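Local coordinates for hypothetical protein AGR_L_1239 (Agrobacterium tumefaciens str. C58, PDB 1VQS) that is of unknown function but belongs to the NIPSNAP family and adopts a ferredoxin-like fold, with subunits whose beta-sheets join across an interface, at residues B[28-33]-B[97-102]; B[50-55]-B[61-66]; B[70-75]-B[104-109]. All coordinates share one frame; numbering follows the deposited sequence.

Interaction 1 (B[28-33]-B[97-102])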
ATOM      1  N   PRO B  28     -22.953  -8.767  -6.537  1.00 21.36           N
ATOM      2  CA  PRO B  28     -24.233  -9.501  -6.649  1.00 21.27           C
ATOM      3  C   PRO B  28     -24.100 -10.850  -7.361  1.00 19.91           C
ATOM      4  O   PRO B  28     -24.677 -11.840  -6.875  1.00 22.34           O
ATOM      5  CB  PRO B  28     -25.139  -8.541  -7.430  1.00 21.99           C
ATOM      6  CG  PRO B  28     -24.548  -7.171  -7.179  1.00 23.50           C
ATOM      7  CD  PRO B  28     -23.049  -7.412  -7.099  1.00 22.22           C
ATOM      8  N   ALA B  29     -23.364 -10.916  -8.466  1.00 20.74           N
ATOM      9  CA  ALA B  29     -23.159 -12.209  -9.149  1.00 21.16           C
ATOM     10  C   ALA B  29     -22.437 -13.239  -8.303  1.00 20.55           C
ATOM     11  O   ALA B  29     -22.787 -14.431  -8.284  1.00 22.61           O
ATOM     12  CB  ALA B  29     -22.441 -12.015 -10.473  1.00 24.04           C
ATOM     13  N   TYR B  30     -21.421 -12.771  -7.590  1.00 19.77           N
ATOM     14  CA  TYR B  30     -20.634 -13.613  -6.707  1.00 19.13           C
ATOM     15  C   TYR B  30     -21.500 -14.196  -5.600  1.00 21.05           C
ATOM     16  O   TYR B  30     -21.491 -15.410  -5.336  1.00 20.29           O
ATOM     17  CB  TYR B  30     -19.459 -12.796  -6.141  1.00 19.96           C
ATOM     18  CG  TYR B  30     -18.615 -13.513  -5.137  1.00 18.73           C
ATOM     19  CD1 TYR B  30     -18.978 -13.526  -3.792  1.00 18.38           C
ATOM     20  CD2 TYR B  30     -17.415 -14.126  -5.486  1.00 20.03           C
ATOM     21  CE1 TYR B  30     -18.202 -14.176  -2.848  1.00 19.70           C
ATOM     22  CE2 TYR B  30     -16.639 -14.785  -4.533  1.00 21.01           C
ATOM     23  CZ  TYR B  30     -17.044 -14.812  -3.219  1.00 21.54           C
ATOM     24  OH  TYR B  30     -16.280 -15.457  -2.265  1.00 21.24           O
ATOM     25  N   LEU B  31     -22.239 -13.333  -4.919  1.00 21.09           N
ATOM     26  CA  LEU B  31     -23.039 -13.811  -3.789  1.00 21.07           C
ATOM     27  C   LEU B  31     -24.125 -14.771  -4.238  1.00 20.60           C
ATOM     28  O   LEU B  31     -24.449 -15.729  -3.517  1.00 20.76           O
ATOM     29  CB  LEU B  31     -23.657 -12.649  -3.033  1.00 21.06           C
ATOM     30  CG  LEU B  31     -22.641 -11.797  -2.273  1.00 22.64           C
ATOM     31  CD1 LEU B  31     -23.380 -10.595  -1.701  1.00 24.02           C
ATOM     32  CD2 LEU B  31     -21.956 -12.577  -1.168  1.00 23.79           C
ATOM     33  N   LYS B  32     -24.673 -14.533  -5.426  1.00 20.53           N
ATOM     34  CA  LYS B  32     -25.716 -15.415  -5.946  1.00 21.12           C
ATOM     35  C   LYS B  32     -25.186 -16.830  -6.146  1.00 20.02           C
ATOM     36  O   LYS B  32     -25.766 -17.792  -5.662  1.00 21.00           O
ATOM     37  CB  LYS B  32     -26.304 -14.872  -7.240  1.00 22.13           C
ATOM     38  CG  LYS B  32     -27.360 -15.804  -7.850  1.00 25.02           C
ATOM     39  CD  LYS B  32     -27.793 -15.347  -9.242  1.00 28.66           C
ATOM     40  CE  LYS B  32     -28.664 -14.090  -9.202  1.00 39.02           C
ATOM     41  NZ  LYS B  32     -30.075 -14.386  -8.807  1.00 42.14           N
ATOM     42  N   VAL B  33     -24.080 -16.949  -6.869  1.00 19.61           N
ATOM     43  CA  VAL B  33     -23.569 -18.271  -7.212  1.00 21.15           C
ATOM     44  C   VAL B  33     -22.961 -18.971  -5.984  1.00 21.99           C
ATOM     45  O   VAL B  33     -23.082 -20.182  -5.832  1.00 21.29           O
ATOM     46  CB  VAL B  33     -22.601 -18.206  -8.420  1.00 23.00           C
ATOM     47  CG1 VAL B  33     -21.248 -17.679  -8.013  1.00 21.39           C
ATOM     48  CG2 VAL B  33     -22.464 -19.577  -9.079  1.00 22.92           C
ATOM     49  N   ASP B  97     -12.692 -15.949 -11.476  1.00 19.31           N
ATOM     50  CA  ASP B  97     -12.473 -14.747 -12.297  1.00 20.45           C
ATOM     51  C   ASP B  97     -13.229 -13.543 -11.766  1.00 21.18           C
ATOM     52  O   ASP B  97     -12.965 -12.409 -12.200  1.00 22.27           O
ATOM     53  CB  ASP B  97     -12.817 -15.000 -13.761  1.00 19.60           C
ATOM     54  CG  ASP B  97     -12.047 -16.152 -14.353  1.00 21.40           C
ATOM     55  OD1 ASP B  97     -10.928 -16.453 -13.884  1.00 21.65           O
ATOM     56  OD2 ASP B  97     -12.594 -16.798 -15.287  1.00 23.98           O
ATOM     57  N   LEU B  98     -14.141 -13.765 -10.816  1.00 19.29           N
ATOM     58  CA  LEU B  98     -14.802 -12.663 -10.131  1.00 18.84           C
ATOM     59  C   LEU B  98     -13.889 -12.105  -9.062  1.00 19.38           C
ATOM     60  O   LEU B  98     -13.963 -10.920  -8.737  1.00 20.60           O
ATOM     61  CB  LEU B  98     -16.113 -13.113  -9.515  1.00 19.97           C
ATOM     62  CG  LEU B  98     -17.162 -13.666 -10.505  1.00 19.74           C
ATOM     63  CD1 LEU B  98     -18.454 -13.956  -9.782  1.00 20.08           C
ATOM     64  CD2 LEU B  98     -17.417 -12.725 -11.641  1.00 21.32           C
ATOM     65  N   ILE B  99     -13.051 -12.960  -8.486  1.00 19.35           N
ATOM     66  CA  ILE B  99     -12.058 -12.525  -7.514  1.00 19.97           C
ATOM     67  C   ILE B  99     -10.810 -12.035  -8.240  1.00 20.74           C
ATOM     68  O   ILE B  99     -10.252 -12.789  -9.046  1.00 21.34           O
ATOM     69  CB  ILE B  99     -11.645 -13.696  -6.586  1.00 20.58           C
ATOM     70  CG1 ILE B  99     -12.838 -14.212  -5.783  1.00 21.05           C
ATOM     71  CG2 ILE B  99     -10.458 -13.295  -5.661  1.00 19.97           C
ATOM     72  CD1 ILE B  99     -12.632 -15.632  -5.215  1.00 21.97           C
ATOM     73  N   GLU B 100     -10.382 -10.802  -7.953  1.00 20.13           N
ATOM     74  CA  GLU B 100      -9.118 -10.251  -8.488  1.00 19.12           C
ATOM     75  C   GLU B 100      -7.917 -10.490  -7.568  1.00 19.61           C
ATOM     76  O   GLU B 100      -6.857 -11.006  -7.996  1.00 20.06           O
ATOM     77  CB  GLU B 100      -9.241  -8.750  -8.781  1.00 19.66           C
ATOM     78  CG  GLU B 100     -10.174  -8.482  -9.935  1.00 20.33           C
ATOM     79  CD  GLU B 100     -10.211  -7.050 -10.395  1.00 20.33           C
ATOM     80  OE1 GLU B 100      -9.703  -6.139  -9.710  1.00 25.27           O
ATOM     81  OE2 GLU B 100     -10.807  -6.817 -11.477  1.00 22.83           O
ATOM     82  N   VAL B 101      -8.073 -10.108  -6.311  1.00 19.46           N
ATOM     83  CA  VAL B 101      -6.964 -10.177  -5.340  1.00 19.52           C
ATOM     84  C   VAL B 101      -7.465 -10.743  -4.043  1.00 20.34           C
ATOM     85  O   VAL B 101      -8.604 -10.530  -3.654  1.00 20.53           O
ATOM     86  CB  VAL B 101      -6.357  -8.791  -5.095  1.00 22.06           C
ATOM     87  CG1 VAL B 101      -5.265  -8.835  -4.047  1.00 25.44           C
ATOM     88  CG2 VAL B 101      -5.780  -8.246  -6.370  1.00 22.21           C
ATOM     89  N   ALA B 102      -6.628 -11.511  -3.354  1.00 20.50           N
ATOM     90  CA  ALA B 102      -7.068 -12.208  -2.157  1.00 20.46           C
ATOM     91  C   ALA B 102      -5.944 -12.303  -1.147  1.00 20.72           C
ATOM     92  O   ALA B 102      -4.763 -12.360  -1.519  1.00 20.56           O
ATOM     93  CB  ALA B 102      -7.535 -13.584  -2.511  1.00 21.15           C
TER
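Leu98 pushes the tip of its side chain against the start of helix 27-46, and what its CD1 methyl meets is largely backbone: Leu98 CD1 lies 3.8 Å from Tyr30 CA. Tyr30 CB is at 4.0 Å from Leu98 CD1, and Ala29 CB borders that methyl at 4.5 Å. Ala29 also adjoins a bound 2-methyl-2,4-pentanediol, probably from the crystallisation liquor. Nearer its root, Leu98 CB sits at the edge of the Tyr30 ring, close to the ring plane. Ile99 comes next. Ile99 CG1 reaches back to Tyr30 CE2 at 4.0 Å, approaching the ring obliquely. Tyr30 meets it because CG is turned to the far side from the residue's own N (chi1 176°), carrying the ring off the helix. Here the ferredoxin-like fold lays helix 27-46 over one face of the antiparallel sheet, with strand 99-109 outermost within the chain. The same ring packs on Tyr20 and Leu22 of strand 14-22, and its OH is hydrogen-bonded to Tyr52 OH. Beyond Ile99 the strand turns from the helix: Glu100 and Val101 both face Arg21 in a classic beta bulge, and Glu100 OE1 makes a salt bridge to Arg21. Ala102 packs on Ile60 of a second subunit.

Interaction 2 (B[50-55]-B[61-66])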
ATOM      1  N   VAL B  50     -18.054 -18.694  10.389  1.00 18.59           N
ATOM      2  CA  VAL B  50     -18.340 -17.711  11.437  1.00 19.66           C
ATOM      3  C   VAL B  50     -19.162 -16.545  10.891  1.00 19.70           C
ATOM      4  O   VAL B  50     -20.172 -16.146  11.473  1.00 21.94           O
ATOM      5  CB  VAL B  50     -17.021 -17.211  12.047  1.00 21.87           C
ATOM      6  CG1 VAL B  50     -17.267 -16.059  12.978  1.00 22.45           C
ATOM      7  CG2 VAL B  50     -16.321 -18.340  12.805  1.00 21.77           C
ATOM      8  N   GLY B  51     -18.732 -16.016   9.765  1.00 19.54           N
ATOM      9  CA  GLY B  51     -19.438 -14.897   9.174  1.00 18.91           C
ATOM     10  C   GLY B  51     -19.030 -14.719   7.726  1.00 20.11           C
ATOM     11  O   GLY B  51     -17.966 -15.178   7.317  1.00 20.76           O
ATOM     12  N   TYR B  52     -19.896 -14.086   6.943  1.00 18.46           N
ATOM     13  CA  TYR B  52     -19.652 -13.919   5.523  1.00 18.18           C
ATOM     14  C   TYR B  52     -20.250 -12.576   5.128  1.00 18.22           C
ATOM     15  O   TYR B  52     -21.461 -12.406   5.177  1.00 19.04           O
ATOM     16  CB  TYR B  52     -20.297 -15.069   4.754  1.00 18.32           C
ATOM     17  CG  TYR B  52     -19.597 -15.419   3.435  1.00 19.38           C
ATOM     18  CD1 TYR B  52     -19.587 -14.537   2.362  1.00 20.92           C
ATOM     19  CD2 TYR B  52     -18.999 -16.667   3.256  1.00 19.96           C
ATOM     20  CE1 TYR B  52     -18.947 -14.865   1.150  1.00 18.35           C
ATOM     21  CE2 TYR B  52     -18.361 -17.001   2.049  1.00 18.23           C
ATOM     22  CZ  TYR B  52     -18.341 -16.092   0.999  1.00 19.58           C
ATOM     23  OH  TYR B  52     -17.729 -16.402  -0.226  1.00 21.37           O
ATOM     24  N   PHE B  53     -19.400 -11.633   4.713  1.00 19.59           N
ATOM     25  CA  PHE B  53     -19.779 -10.224   4.581  1.00 18.40           C
ATOM     26  C   PHE B  53     -19.352  -9.651   3.242  1.00 18.78           C
ATOM     27  O   PHE B  53     -18.418 -10.124   2.617  1.00 20.38           O
ATOM     28  CB  PHE B  53     -19.120  -9.377   5.679  1.00 19.20           C
ATOM     29  CG  PHE B  53     -19.267  -9.960   7.063  1.00 18.31           C
ATOM     30  CD1 PHE B  53     -20.452  -9.839   7.740  1.00 20.47           C
ATOM     31  CD2 PHE B  53     -18.237 -10.645   7.682  1.00 20.26           C
ATOM     32  CE1 PHE B  53     -20.615 -10.368   9.013  1.00 21.47           C
ATOM     33  CE2 PHE B  53     -18.415 -11.193   8.978  1.00 21.54           C
ATOM     34  CZ  PHE B  53     -19.597 -11.033   9.627  1.00 21.30           C
ATOM     35  N   PHE B  54     -20.052  -8.599   2.855  1.00 18.24           N
ATOM     36  CA  PHE B  54     -19.696  -7.820   1.677  1.00 18.07           C
ATOM     37  C   PHE B  54     -19.680  -6.338   2.015  1.00 18.46           C
ATOM     38  O   PHE B  54     -20.296  -5.895   2.972  1.00 20.08           O
ATOM     39  CB  PHE B  54     -20.618  -8.101   0.483  1.00 19.07           C
ATOM     40  CG  PHE B  54     -22.044  -7.766   0.703  1.00 18.79           C
ATOM     41  CD1 PHE B  54     -22.900  -8.660   1.335  1.00 21.06           C
ATOM     42  CD2 PHE B  54     -22.557  -6.566   0.245  1.00 22.80           C
ATOM     43  CE1 PHE B  54     -24.226  -8.349   1.499  1.00 21.39           C
ATOM     44  CE2 PHE B  54     -23.883  -6.241   0.421  1.00 23.25           C
ATOM     45  CZ  PHE B  54     -24.714  -7.129   1.053  1.00 21.41           C
ATOM     46  N   SER B  55     -18.872  -5.567   1.289  0.50 20.53           N
ATOM     47  CA  SER B  55     -18.602  -4.209   1.744  0.50 21.14           C
ATOM     48  C   SER B  55     -19.715  -3.200   1.413  0.50 20.08           C
ATOM     49  O   SER B  55     -20.378  -3.298   0.388  0.50 21.66           O
ATOM     50  CB  SER B  55     -17.211  -3.729   1.284  0.50 21.88           C
ATOM     51  OG  SER B  55     -16.956  -3.922  -0.088  0.50 15.28           O
ATOM     52  N   ASN B  61     -16.341  -3.466  -3.509  1.00 19.32           N
ATOM     53  CA  ASN B  61     -16.181  -4.772  -4.153  1.00 18.58           C
ATOM     54  C   ASN B  61     -15.467  -5.783  -3.266  1.00 19.54           C
ATOM     55  O   ASN B  61     -14.781  -6.668  -3.771  1.00 19.63           O
ATOM     56  CB  ASN B  61     -15.430  -4.647  -5.483  1.00 21.32           C
ATOM     57  CG  ASN B  61     -16.092  -3.683  -6.442  1.00 20.77           C
ATOM     58  OD1 ASN B  61     -17.261  -3.837  -6.788  1.00 20.09           O
ATOM     59  ND2 ASN B  61     -15.353  -2.666  -6.877  1.00 20.29           N
ATOM     60  N   GLU B  62     -15.607  -5.663  -1.953  1.00 18.69           N
ATOM     61  CA  GLU B  62     -14.888  -6.546  -1.042  1.00 18.47           C
ATOM     62  C   GLU B  62     -15.786  -7.602  -0.415  1.00 18.49           C
ATOM     63  O   GLU B  62     -16.921  -7.331  -0.005  1.00 18.65           O
ATOM     64  CB  GLU B  62     -14.199  -5.741   0.055  1.00 19.55           C
ATOM     65  CG  GLU B  62     -13.262  -6.556   0.942  1.00 21.51           C
ATOM     66  CD  GLU B  62     -12.540  -5.712   1.970  1.00 20.61           C
ATOM     67  OE1 GLU B  62     -13.155  -5.437   3.033  1.00 23.49           O
ATOM     68  OE2 GLU B  62     -11.390  -5.352   1.688  1.00 23.28           O
ATOM     69  N   ILE B  63     -15.241  -8.810  -0.328  1.00 18.97           N
ATOM     70  CA  ILE B  63     -15.812  -9.943   0.417  1.00 18.61           C
ATOM     71  C   ILE B  63     -14.897 -10.261   1.604  1.00 18.95           C
ATOM     72  O   ILE B  63     -13.683 -10.316   1.430  1.00 19.29           O
ATOM     73  CB  ILE B  63     -15.954 -11.182  -0.483  1.00 17.28           C
ATOM     74  CG1 ILE B  63     -16.959 -10.918  -1.614  1.00 18.92           C
ATOM     75  CG2 ILE B  63     -16.393 -12.423   0.328  1.00 19.56           C
ATOM     76  CD1 ILE B  63     -18.380 -10.701  -1.191  1.00 21.26           C
ATOM     77  N   VAL B  64     -15.462 -10.474   2.792  1.00 18.74           N
ATOM     78  CA  VAL B  64     -14.706 -10.995   3.926  1.00 18.96           C
ATOM     79  C   VAL B  64     -15.443 -12.179   4.484  1.00 19.58           C
ATOM     80  O   VAL B  64     -16.633 -12.084   4.764  1.00 19.53           O
ATOM     81  CB  VAL B  64     -14.567  -9.969   5.015  1.00 19.73           C
ATOM     82  CG1 VAL B  64     -14.001 -10.602   6.311  1.00 21.83           C
ATOM     83  CG2 VAL B  64     -13.668  -8.832   4.576  1.00 19.96           C
ATOM     84  N   HIS B  65     -14.772 -13.313   4.610  1.00 20.03           N
ATOM     85  CA  HIS B  65     -15.391 -14.437   5.285  1.00 20.67           C
ATOM     86  C   HIS B  65     -14.435 -15.008   6.309  1.00 18.93           C
ATOM     87  O   HIS B  65     -13.223 -14.906   6.157  1.00 19.67           O
ATOM     88  CB  HIS B  65     -15.998 -15.489   4.335  1.00 19.93           C
ATOM     89  CG  HIS B  65     -15.087 -16.033   3.271  1.00 22.65           C
ATOM     90  ND1 HIS B  65     -14.674 -17.353   3.229  1.00 23.92           N
ATOM     91  CD2 HIS B  65     -14.599 -15.455   2.154  1.00 26.13           C
ATOM     92  CE1 HIS B  65     -13.952 -17.546   2.145  1.00 23.32           C
ATOM     93  NE2 HIS B  65     -13.887 -16.416   1.474  1.00 25.71           N
ATOM     94  N   ILE B  66     -15.023 -15.530   7.386  1.00 19.39           N
ATOM     95  CA  ILE B  66     -14.313 -15.935   8.561  1.00 19.26           C
ATOM     96  C   ILE B  66     -14.710 -17.356   8.928  1.00 18.22           C
ATOM     97  O   ILE B  66     -15.904 -17.700   8.960  1.00 18.26           O
ATOM     98  CB  ILE B  66     -14.658 -15.026   9.715  1.00 19.32           C
ATOM     99  CG1 ILE B  66     -14.424 -13.568   9.327  1.00 20.54           C
ATOM    100  CG2 ILE B  66     -13.879 -15.439  10.928  1.00 19.86           C
ATOM    101  CD1 ILE B  66     -14.639 -12.588  10.447  1.00 21.33           C
TER
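His65 holds its imidazole in the crowded position between its backbone N and carbonyl carbon (chi1 53°), while Tyr52 sends CG to the far side from its own N (chi1 -151°); the two side chains consequently run alongside each other, pointing the same way. Their rings form an offset stack, centroids 4.6 Å apart and planes only 12° from parallel, and His65 CB also sits over the Tyr52 face in a CH-pi contact. His65 ND1 is hydrogen-bonded to Trp67 NE1, which should help fix the imidazole's rotation. Tyr52 CE1 also meets Ile63 CG2 at 3.6 Å. Across the sheet, the Phe53 ring turns its edge to Ile66 CD1.

The backbones are zipped by paired bonds. Phe53 N reaches Val64 O at 2.8 Å, and Val64 N answers to Phe53 O at 3.0 Å. At one end, in the conformer given here, one of two, Ser55 OG accepts from Glu62 N at 2.9 Å and is also bonded to Pro59 O. At the other, Ile66 O takes Val50 N at 2.8 Å and, weakly, Gly51 N at 3.4 Å.

Leu31 and Val34 of helix 27-46 pack on Phe54 and Tyr52, respectively. Phe53, Phe54 and Ser55 continue the sheet into a strand of a third subunit. The whole is an antiparallel beta hairpin with a classic bulge at Val50 and Gly51, forming one side of a ferredoxin-like sheet.

Interaction 3 (B[70-75]-B[104-109]); sequences SSLDDR and NKIMKP
Leu72 and Ile106 bring the two backbones no nearer than 9.1 Å, measured between Leu72 CA and Ile106 CA, so this contact is made entirely by side chains spanning the gap between a helix start and a strand. Residues 104-109 are extended, whereas 70-71 are loop and 72-75 the first turn of helix 72-84. Ser71 is its N-cap: Ser71 OG accepts from Asp74 N at 3.1 Å, and Ser71 O takes Arg75 N at 3.0 Å. These bonds start the helix, and Leu72 and Arg75 on its first turn point toward the strand.

Leu72 and Ile106 lie alongside each other, pointing oppositely. Leu72 CD2 touches Ile106 CD1 at 3.9 Å and also Ile106 CG2, at 4.1 Å. The CD1 methyl of Ile106 then lies against the Arg75 chain, 4.1 Å from Arg75 CD. That chain is stretched straight from CG to NE, with CG on the far side from its backbone N (chi1 170°), so that it passes Ile106 and reaches Asn104. Arg75 NH2 and Asn104 ND2 come within 3.4 Å, but both are donors and do not bond to each other; the guanidinium and amide planes stand 50° apart. Glu16 reconciles them, one carboxylate oxygen forming a salt bridge to Arg75 NE and the other taking Asn104 ND2. Both also bind a second subunit: Arg75 NH1 pairs with its Glu56, while Asn104 OD1 accepts from its Gly58 N and ND2 donates to its Glu56 O.

Helix 72-84 thus starts over strand 99-109, outermost in the chain's sheet, with Glu16 on the adjoining strand 14-22. Ile106 to Pro109 pair with a strand of a third subunit, continuing the sheet beyond the chain.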
ATOM      1  N   SER B  70     -10.096 -25.718  15.155  1.00 19.77           N
ATOM      2  CA  SER B  70      -9.571 -26.085  16.468  1.00 19.07           C
ATOM      3  C   SER B  70      -8.049 -26.141  16.487  1.00 21.41           C
ATOM      4  O   SER B  70      -7.436 -26.043  17.563  1.00 22.89           O
ATOM      5  CB  SER B  70     -10.128 -27.437  16.930  1.00 20.76           C
ATOM      6  OG  SER B  70      -9.929 -28.399  15.929  1.00 23.58           O
ATOM      7  N   SER B  71      -7.457 -26.331  15.306  1.00 20.60           N
ATOM      8  CA  SER B  71      -6.015 -26.299  15.145  1.00 21.29           C
ATOM      9  C   SER B  71      -5.669 -26.034  13.718  1.00 21.09           C
ATOM     10  O   SER B  71      -6.499 -26.256  12.829  1.00 21.74           O
ATOM     11  CB  SER B  71      -5.380 -27.620  15.555  1.00 22.20           C
ATOM     12  OG  SER B  71      -5.651 -28.681  14.656  1.00 23.79           O
ATOM     13  N   LEU B  72      -4.448 -25.560  13.480  1.00 21.43           N
ATOM     14  CA  LEU B  72      -4.040 -25.296  12.136  1.00 20.75           C
ATOM     15  C   LEU B  72      -3.740 -26.560  11.360  1.00 18.30           C
ATOM     16  O   LEU B  72      -3.879 -26.550  10.133  1.00 19.68           O
ATOM     17  CB  LEU B  72      -2.880 -24.301  12.076  1.00 21.87           C
ATOM     18  CG  LEU B  72      -3.268 -22.924  12.657  1.00 23.17           C
ATOM     19  CD1 LEU B  72      -2.107 -21.949  12.577  1.00 28.30           C
ATOM     20  CD2 LEU B  72      -4.469 -22.309  11.979  1.00 22.37           C
ATOM     21  N   ASP B  73      -3.354 -27.633  12.028  1.00 19.85           N
ATOM     22  CA  ASP B  73      -3.184 -28.890  11.288  1.00 20.35           C
ATOM     23  C   ASP B  73      -4.541 -29.419  10.817  1.00 19.99           C
ATOM     24  O   ASP B  73      -4.657 -29.971   9.711  1.00 20.88           O
ATOM     25  CB  ASP B  73      -2.420 -29.948  12.080  1.00 21.59           C
ATOM     26  CG  ASP B  73      -0.930 -29.583  12.272  1.00 24.42           C
ATOM     27  OD1 ASP B  73      -0.538 -28.489  11.867  1.00 28.84           O
ATOM     28  OD2 ASP B  73      -0.192 -30.396  12.851  1.00 31.41           O
ATOM     29  N   ASP B  74      -5.573 -29.245  11.640  1.00 19.49           N
ATOM     30  CA  ASP B  74      -6.913 -29.630  11.227  1.00 19.51           C
ATOM     31  C   ASP B  74      -7.391 -28.742  10.086  1.00 19.90           C
ATOM     32  O   ASP B  74      -7.979 -29.225   9.107  1.00 20.22           O
ATOM     33  CB  ASP B  74      -7.903 -29.603  12.393  1.00 21.03           C
ATOM     34  CG  ASP B  74      -9.247 -30.237  12.020  1.00 21.88           C
ATOM     35  OD1 ASP B  74      -9.274 -31.385  11.543  1.00 23.07           O
ATOM     36  OD2 ASP B  74     -10.258 -29.561  12.177  1.00 22.92           O
ATOM     37  N   ARG B  75      -7.133 -27.442  10.179  1.00 18.98           N
ATOM     38  CA  ARG B  75      -7.439 -26.567   9.043  1.00 19.76           C
ATOM     39  C   ARG B  75      -6.802 -27.105   7.766  1.00 19.26           C
ATOM     40  O   ARG B  75      -7.406 -27.136   6.710  1.00 21.34           O
ATOM     41  CB  ARG B  75      -6.927 -25.143   9.298  1.00 20.03           C
ATOM     42  CG  ARG B  75      -6.981 -24.232   8.082  1.00 20.17           C
ATOM     43  CD  ARG B  75      -6.361 -22.863   8.396  1.00 22.16           C
ATOM     44  NE  ARG B  75      -6.480 -22.062   7.187  1.00 20.73           N
ATOM     45  CZ  ARG B  75      -5.695 -22.163   6.121  1.00 22.62           C
ATOM     46  NH1 ARG B  75      -4.620 -22.936   6.147  1.00 24.36           N
ATOM     47  NH2 ARG B  75      -5.965 -21.450   5.043  1.00 24.25           N
ATOM     48  N   ASN B 104      -5.339 -14.004   3.197  1.00 18.38           N
ATOM     49  CA  ASN B 104      -5.863 -14.552   4.426  1.00 19.16           C
ATOM     50  C   ASN B 104      -4.913 -14.293   5.574  1.00 19.88           C
ATOM     51  O   ASN B 104      -3.735 -14.022   5.369  1.00 20.33           O
ATOM     52  CB  ASN B 104      -6.222 -16.041   4.292  1.00 19.41           C
ATOM     53  CG  ASN B 104      -5.057 -16.940   3.926  1.00 20.50           C
ATOM     54  OD1 ASN B 104      -4.036 -16.498   3.405  1.00 21.61           O
ATOM     55  ND2 ASN B 104      -5.221 -18.245   4.208  1.00 21.16           N
ATOM     56  N   LYS B 105      -5.455 -14.391   6.763  1.00 19.01           N
ATOM     57  CA  LYS B 105      -4.669 -14.254   7.995  1.00 17.79           C
ATOM     58  C   LYS B 105      -5.316 -15.132   9.041  1.00 19.87           C
ATOM     59  O   LYS B 105      -6.523 -15.417   8.992  1.00 18.43           O
ATOM     60  CB  LYS B 105      -4.586 -12.783   8.480  1.00 20.09           C
ATOM     61  CG  LYS B 105      -5.898 -12.067   8.680  1.00 19.29           C
ATOM     62  CD  LYS B 105      -5.697 -10.560   8.874  1.00 20.40           C
ATOM     63  CE  LYS B 105      -6.994  -9.801   9.068  1.00 21.48           C
ATOM     64  NZ  LYS B 105      -6.697  -8.301   9.036  1.00 21.87           N
ATOM     65  N   ILE B 106      -4.484 -15.578   9.979  1.00 19.25           N
ATOM     66  CA  ILE B 106      -4.925 -16.317  11.166  1.00 19.35           C
ATOM     67  C   ILE B 106      -4.802 -15.420  12.394  1.00 19.92           C
ATOM     68  O   ILE B 106      -3.755 -14.841  12.621  1.00 20.63           O
ATOM     69  CB  ILE B 106      -4.112 -17.601  11.388  1.00 18.88           C
ATOM     70  CG1 ILE B 106      -4.249 -18.521  10.165  1.00 20.59           C
ATOM     71  CG2 ILE B 106      -4.508 -18.302  12.715  1.00 20.56           C
ATOM     72  CD1 ILE B 106      -5.582 -19.162   9.980  1.00 22.43           C
HETATM   73  N   MSE B 107      -5.884 -15.319  13.170  1.00 19.33           N
HETATM   74  CA  MSE B 107      -5.922 -14.517  14.372  1.00 20.16           C
HETATM   75  C   MSE B 107      -6.447 -15.379  15.534  1.00 21.04           C
HETATM   76  O   MSE B 107      -7.075 -16.434  15.315  1.00 20.51           O
HETATM   77  CB  MSE B 107      -6.735 -13.226  14.090  1.00 23.68           C
HETATM   78  CG  MSE B 107      -6.186 -12.326  12.812  1.00 22.81           C
HETATM   79 SE   MSE B 107      -7.135 -10.755  12.850  1.00 36.06          SE
HETATM   80  CE  MSE B 107      -6.136  -9.841  14.164  1.00 23.33           C
ATOM     81  N   LYS B 108      -6.126 -14.964  16.751  1.00 19.19           N
ATOM     82  CA  LYS B 108      -6.578 -15.640  17.960  1.00 18.38           C
ATOM     83  C   LYS B 108      -7.554 -14.718  18.656  1.00 18.31           C
ATOM     84  O   LYS B 108      -7.465 -13.509  18.513  1.00 19.03           O
ATOM     85  CB  LYS B 108      -5.407 -15.917  18.892  1.00 19.55           C
ATOM     86  CG  LYS B 108      -4.459 -16.997  18.437  1.00 23.28           C
ATOM     87  CD  LYS B 108      -3.556 -17.371  19.618  1.00 27.21           C
ATOM     88  CE  LYS B 108      -2.476 -18.327  19.216  1.00 33.72           C
ATOM     89  NZ  LYS B 108      -1.632 -18.626  20.396  1.00 29.64           N
ATOM     90  N   PRO B 109      -8.518 -15.293  19.375  1.00 18.61           N
ATOM     91  CA  PRO B 109      -9.481 -14.489  20.142  1.00 17.92           C
ATOM     92  C   PRO B 109      -8.894 -13.937  21.442  1.00 20.23           C
ATOM     93  O   PRO B 109      -8.204 -14.660  22.200  1.00 19.52           O
ATOM     94  CB  PRO B 109     -10.580 -15.489  20.475  1.00 18.38           C
ATOM     95  CG  PRO B 109      -9.860 -16.816  20.516  1.00 19.97           C
ATOM     96  CD  PRO B 109      -8.769 -16.741  19.487  1.00 17.20           C
TER

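From the N terminus, strand 14-22 leads into helix 27-46, whose first turns wait for residues 97-102 to complete interaction 1. Within that long loop the chain first folds back on itself: interaction 2 closes the short hairpin between strands 48-55 and 62-69. Residues 70-75 then open interaction 3, which residues 104-109 close, after 97-102 have closed interaction 1. Interactions 1 and 3 therefore cross along the chain while sharing strand 99-109, about 24 Å apart between centres; interaction 2 precedes interaction 3. Leu31 touches Phe54 and Ile63, joining interactions 1 and 2 directly. Interactions 1 and 3 tie helices 27-46 and 72-84 to strand 99-109, while interaction 2 joins strand 48-55 to 62-69.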